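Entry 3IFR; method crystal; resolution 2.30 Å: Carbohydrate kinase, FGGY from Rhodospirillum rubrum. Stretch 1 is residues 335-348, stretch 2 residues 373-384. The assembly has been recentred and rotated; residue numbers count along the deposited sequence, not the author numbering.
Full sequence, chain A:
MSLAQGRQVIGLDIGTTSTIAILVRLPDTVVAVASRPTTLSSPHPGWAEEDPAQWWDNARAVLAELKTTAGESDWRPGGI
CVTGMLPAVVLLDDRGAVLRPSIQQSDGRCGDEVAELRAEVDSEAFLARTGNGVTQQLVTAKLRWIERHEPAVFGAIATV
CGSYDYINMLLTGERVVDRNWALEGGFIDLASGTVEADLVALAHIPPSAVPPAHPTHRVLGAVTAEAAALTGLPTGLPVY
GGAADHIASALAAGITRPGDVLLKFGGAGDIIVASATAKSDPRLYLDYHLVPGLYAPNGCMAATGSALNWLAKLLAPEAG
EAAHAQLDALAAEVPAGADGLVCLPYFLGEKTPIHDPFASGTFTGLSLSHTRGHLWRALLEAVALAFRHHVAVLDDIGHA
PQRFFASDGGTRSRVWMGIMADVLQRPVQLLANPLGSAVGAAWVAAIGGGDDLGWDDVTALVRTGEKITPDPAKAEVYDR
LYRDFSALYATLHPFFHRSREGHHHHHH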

# COMPACT_ATOMS: atom_id res chain seq x y z
N PRO A 335 24.43 -18.51 14.17
CA PRO A 335 24.20 -17.54 15.24
C PRO A 335 23.65 -16.24 14.71
O PRO A 335 23.96 -15.87 13.60
CB PRO A 335 25.60 -17.26 15.79
CG PRO A 335 26.49 -18.29 15.20
CD PRO A 335 25.86 -18.81 13.97
N ALA A 336 22.84 -15.57 15.51
CA ALA A 336 22.44 -14.20 15.28
C ALA A 336 23.64 -13.35 14.87
O ALA A 336 24.65 -13.39 15.54
CB ALA A 336 21.82 -13.63 16.55
N GLY A 337 23.52 -12.55 13.80
CA GLY A 337 24.62 -11.73 13.33
C GLY A 337 25.44 -12.44 12.27
O GLY A 337 26.30 -11.84 11.62
N ALA A 338 25.19 -13.73 12.10
CA ALA A 338 25.84 -14.54 11.06
C ALA A 338 27.36 -14.48 11.02
O ALA A 338 27.96 -14.58 9.98
CB ALA A 338 25.29 -14.19 9.70
N ASP A 339 28.00 -14.33 12.18
CA ASP A 339 29.46 -14.46 12.26
C ASP A 339 30.14 -13.34 11.51
O ASP A 339 31.10 -13.58 10.77
CB ASP A 339 29.91 -15.83 11.70
CG ASP A 339 29.74 -16.96 12.72
OD1 ASP A 339 30.44 -16.94 13.76
OD2 ASP A 339 28.93 -17.88 12.49
N GLY A 340 29.63 -12.12 11.67
CA GLY A 340 30.31 -10.95 11.12
C GLY A 340 29.90 -10.57 9.71
O GLY A 340 30.44 -9.61 9.15
N LEU A 341 28.96 -11.29 9.13
CA LEU A 341 28.37 -10.92 7.85
C LEU A 341 27.55 -9.66 8.07
O LEU A 341 26.87 -9.54 9.10
CB LEU A 341 27.46 -12.03 7.34
CG LEU A 341 28.12 -13.09 6.46
CD1 LEU A 341 27.09 -13.94 5.73
CD2 LEU A 341 28.92 -12.36 5.44
N VAL A 342 27.62 -8.72 7.13
CA VAL A 342 26.74 -7.56 7.18
C VAL A 342 26.22 -7.33 5.78
O VAL A 342 27.01 -7.17 4.87
CB VAL A 342 27.48 -6.28 7.62
CG1 VAL A 342 26.49 -5.16 7.84
CG2 VAL A 342 28.27 -6.53 8.88
N CYS A 343 24.90 -7.29 5.62
CA CYS A 343 24.29 -7.06 4.31
C CYS A 343 23.48 -5.74 4.22
O CYS A 343 22.70 -5.40 5.11
CB CYS A 343 23.44 -8.28 3.94
SG CYS A 343 22.20 -8.06 2.67
N LEU A 344 23.70 -4.98 3.14
CA LEU A 344 22.79 -3.92 2.76
C LEU A 344 21.86 -4.45 1.69
O LEU A 344 22.31 -4.90 0.64
CB LEU A 344 23.57 -2.74 2.19
CG LEU A 344 24.54 -2.11 3.18
CD1 LEU A 344 25.39 -1.12 2.44
CD2 LEU A 344 23.78 -1.44 4.34
N PRO A 345 20.54 -4.38 1.94
CA PRO A 345 19.57 -5.05 1.05
C PRO A 345 18.95 -4.14 0.01
O PRO A 345 17.76 -4.28 -0.24
CB PRO A 345 18.46 -5.46 2.02
CG PRO A 345 18.64 -4.52 3.25
CD PRO A 345 19.88 -3.71 3.07
N TYR A 346 19.73 -3.27 -0.62
CA TYR A 346 19.18 -2.33 -1.60
C TYR A 346 19.39 -2.71 -3.09
O TYR A 346 20.08 -2.01 -3.86
CB TYR A 346 19.69 -0.92 -1.28
CG TYR A 346 19.64 -0.59 0.21
CD1 TYR A 346 18.46 -0.76 0.95
CD2 TYR A 346 20.76 -0.13 0.88
CE1 TYR A 346 18.41 -0.47 2.30
CE2 TYR A 346 20.73 0.16 2.24
CZ TYR A 346 19.55 -0.02 2.94
OH TYR A 346 19.51 0.28 4.29
N PHE A 347 18.75 -3.81 -3.49
CA PHE A 347 18.92 -4.37 -4.83
C PHE A 347 18.25 -3.59 -5.97
O PHE A 347 18.64 -3.71 -7.14
CB PHE A 347 18.47 -5.83 -4.82
CG PHE A 347 19.16 -6.66 -3.77
CD1 PHE A 347 20.44 -7.16 -4.00
CD2 PHE A 347 18.55 -6.91 -2.56
CE1 PHE A 347 21.10 -7.92 -3.04
CE2 PHE A 347 19.18 -7.68 -1.60
CZ PHE A 347 20.47 -8.18 -1.83
N LEU A 348 17.24 -2.78 -5.63
CA LEU A 348 16.60 -1.90 -6.62
C LEU A 348 16.88 -0.45 -6.27
O LEU A 348 16.32 0.47 -6.85
CB LEU A 348 15.09 -2.12 -6.64
CG LEU A 348 14.58 -3.37 -7.35
CD1 LEU A 348 15.65 -4.45 -7.44
CD2 LEU A 348 13.32 -3.90 -6.67
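Stretch 2, residues 373-384: GHLWRALLEAVA

Stretch 2 is helical throughout, a segment of a longer helix, and it runs beside a loop that straightens into the short strand 342-344. Strand and helix point broadly the same way, with 55° between their N-to-C directions (signed crossing -55°) and axes that approach to 7.4 Å. The register is set at two places: the CA atoms of Ala338 and His374 lie 5.2 Å apart, those of Cys343 and Ala382 5.6 Å.

Small residues lie where the backbones are close. Ala378 and Ala382, one helical turn apart, both point toward stretch 1. The CB of Ala378 receives Leu341 CD1 at 3.8 Å and Cys343 CB at 4.3 Å; the CB of Ala382 lies 3.7 Å from Cys343 SG, 3.8 Å from Pro345 CG and 3.1 Å from the backbone O of Cys343. Larger side chains fill in around them. Leu341 CD1 meets Leu375 CD2 at 3.6 Å, and Leu379, whose CB points sideways, brings CD1 to 3.9 Å from Cys343 SG and to 4.2 Å from Phe347 CE2, at the edge of that ring.

The direct hydrogen bonds lie in the loop before the strand. The type II turn from Pro335 to Ala338 presents a backbone NH to the helix: Gly337 N donates to Glu381 OE2 at 2.8 Å, nearly straight at 170°. The same carboxylate oxygen accepts from Arg377 NE at 2.8 Å in a salt bridge within the helix, which ties the acceptor to the preceding turn. Gly337 has phi/psi of 93/-11, where a CB would jam against the preceding carbonyl. Just past the turn, His374 NE2 donates to Asp339 OD2 at 2.8 Å.

Two waters bridge the stretches. The O of water 1 donates to Leu341 O at 3.0 Å and Glu381 OE1 at 2.6 Å; the O of water 2 donates to Ala378 O at 2.8 Å and weakly accepts from Cys343 N at 3.3 Å.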

# COMPACT_ATOMS: atom_id res chain seq x y z
N GLY A 373 23.79 -20.88 4.74
CA GLY A 373 23.00 -20.46 5.88
C GLY A 373 23.33 -19.07 6.38
O GLY A 373 22.43 -18.31 6.67
N HIS A 374 24.62 -18.74 6.48
CA HIS A 374 25.05 -17.41 6.85
C HIS A 374 24.57 -16.39 5.83
O HIS A 374 24.11 -15.31 6.21
CB HIS A 374 26.56 -17.33 6.88
CG HIS A 374 27.19 -18.03 8.04
ND1 HIS A 374 27.43 -19.39 8.03
CD2 HIS A 374 27.66 -17.55 9.21
CE1 HIS A 374 28.02 -19.72 9.17
NE2 HIS A 374 28.17 -18.63 9.90
N LEU A 375 24.69 -16.70 4.55
CA LEU A 375 24.27 -15.75 3.53
C LEU A 375 22.78 -15.47 3.62
O LEU A 375 22.34 -14.31 3.59
CB LEU A 375 24.62 -16.20 2.09
CG LEU A 375 26.02 -15.94 1.51
CD1 LEU A 375 25.96 -15.53 0.03
CD2 LEU A 375 26.71 -14.88 2.25
N TRP A 376 21.99 -16.54 3.69
CA TRP A 376 20.56 -16.43 3.85
C TRP A 376 20.19 -15.63 5.11
O TRP A 376 19.33 -14.73 5.08
CB TRP A 376 19.95 -17.83 3.94
CG TRP A 376 18.46 -17.84 3.89
CD1 TRP A 376 17.63 -18.21 4.88
CD2 TRP A 376 17.63 -17.47 2.78
NE1 TRP A 376 16.32 -18.12 4.47
CE2 TRP A 376 16.30 -17.66 3.17
CE3 TRP A 376 17.89 -16.99 1.49
CZ2 TRP A 376 15.21 -17.38 2.34
CZ3 TRP A 376 16.82 -16.71 0.65
CH2 TRP A 376 15.50 -16.92 1.08
N ARG A 377 20.88 -15.95 6.20
CA ARG A 377 20.61 -15.31 7.47
C ARG A 377 20.89 -13.82 7.41
O ARG A 377 20.07 -13.00 7.83
CB ARG A 377 21.43 -15.93 8.58
CG ARG A 377 21.22 -15.21 9.90
CD ARG A 377 21.37 -16.13 11.06
NE ARG A 377 20.78 -15.53 12.24
CZ ARG A 377 19.85 -16.10 13.00
NH1 ARG A 377 19.41 -17.33 12.73
NH2 ARG A 377 19.39 -15.44 14.05
N ALA A 378 22.05 -13.49 6.86
CA ALA A 378 22.48 -12.12 6.77
C ALA A 378 21.42 -11.34 6.01
O ALA A 378 21.11 -10.22 6.37
CB ALA A 378 23.81 -12.02 6.06
N LEU A 379 20.87 -11.93 4.96
CA LEU A 379 19.83 -11.23 4.20
C LEU A 379 18.58 -11.09 5.05
O LEU A 379 17.96 -10.02 5.06
CB LEU A 379 19.46 -11.92 2.87
CG LEU A 379 18.33 -11.13 2.18
CD1 LEU A 379 18.71 -9.66 2.07
CD2 LEU A 379 17.86 -11.68 0.81
N LEU A 380 18.21 -12.17 5.74
CA LEU A 380 17.05 -12.13 6.61
C LEU A 380 17.19 -11.00 7.63
O LEU A 380 16.26 -10.22 7.85
CB LEU A 380 16.86 -13.45 7.34
CG LEU A 380 16.36 -14.62 6.49
CD1 LEU A 380 15.82 -15.75 7.35
CD2 LEU A 380 15.34 -14.13 5.52
N GLU A 381 18.38 -10.90 8.22
CA GLU A 381 18.64 -9.96 9.27
C GLU A 381 18.68 -8.56 8.71
O GLU A 381 18.14 -7.62 9.32
CB GLU A 381 19.95 -10.31 9.94
CG GLU A 381 19.86 -11.61 10.75
CD GLU A 381 21.16 -11.98 11.40
OE1 GLU A 381 22.21 -11.43 10.96
OE2 GLU A 381 21.13 -12.78 12.38
N ALA A 382 19.31 -8.40 7.54
CA ALA A 382 19.33 -7.10 6.89
C ALA A 382 17.90 -6.57 6.63
O ALA A 382 17.59 -5.40 6.89
CB ALA A 382 20.20 -7.11 5.60
N VAL A 383 17.01 -7.41 6.12
CA VAL A 383 15.67 -6.92 5.85
C VAL A 383 15.04 -6.46 7.14
O VAL A 383 14.45 -5.38 7.18
CB VAL A 383 14.79 -7.96 5.11
CG1 VAL A 383 13.30 -7.64 5.24
CG2 VAL A 383 15.20 -8.01 3.69
N ALA A 384 15.18 -7.26 8.19
CA ALA A 384 14.69 -6.89 9.54
C ALA A 384 15.22 -5.54 9.94
O ALA A 384 14.49 -4.67 10.41
CB ALA A 384 15.13 -7.90 10.57
O HOH W 1 23.98 -10.40 9.34
O HOH W 2 22.74 -8.52 7.81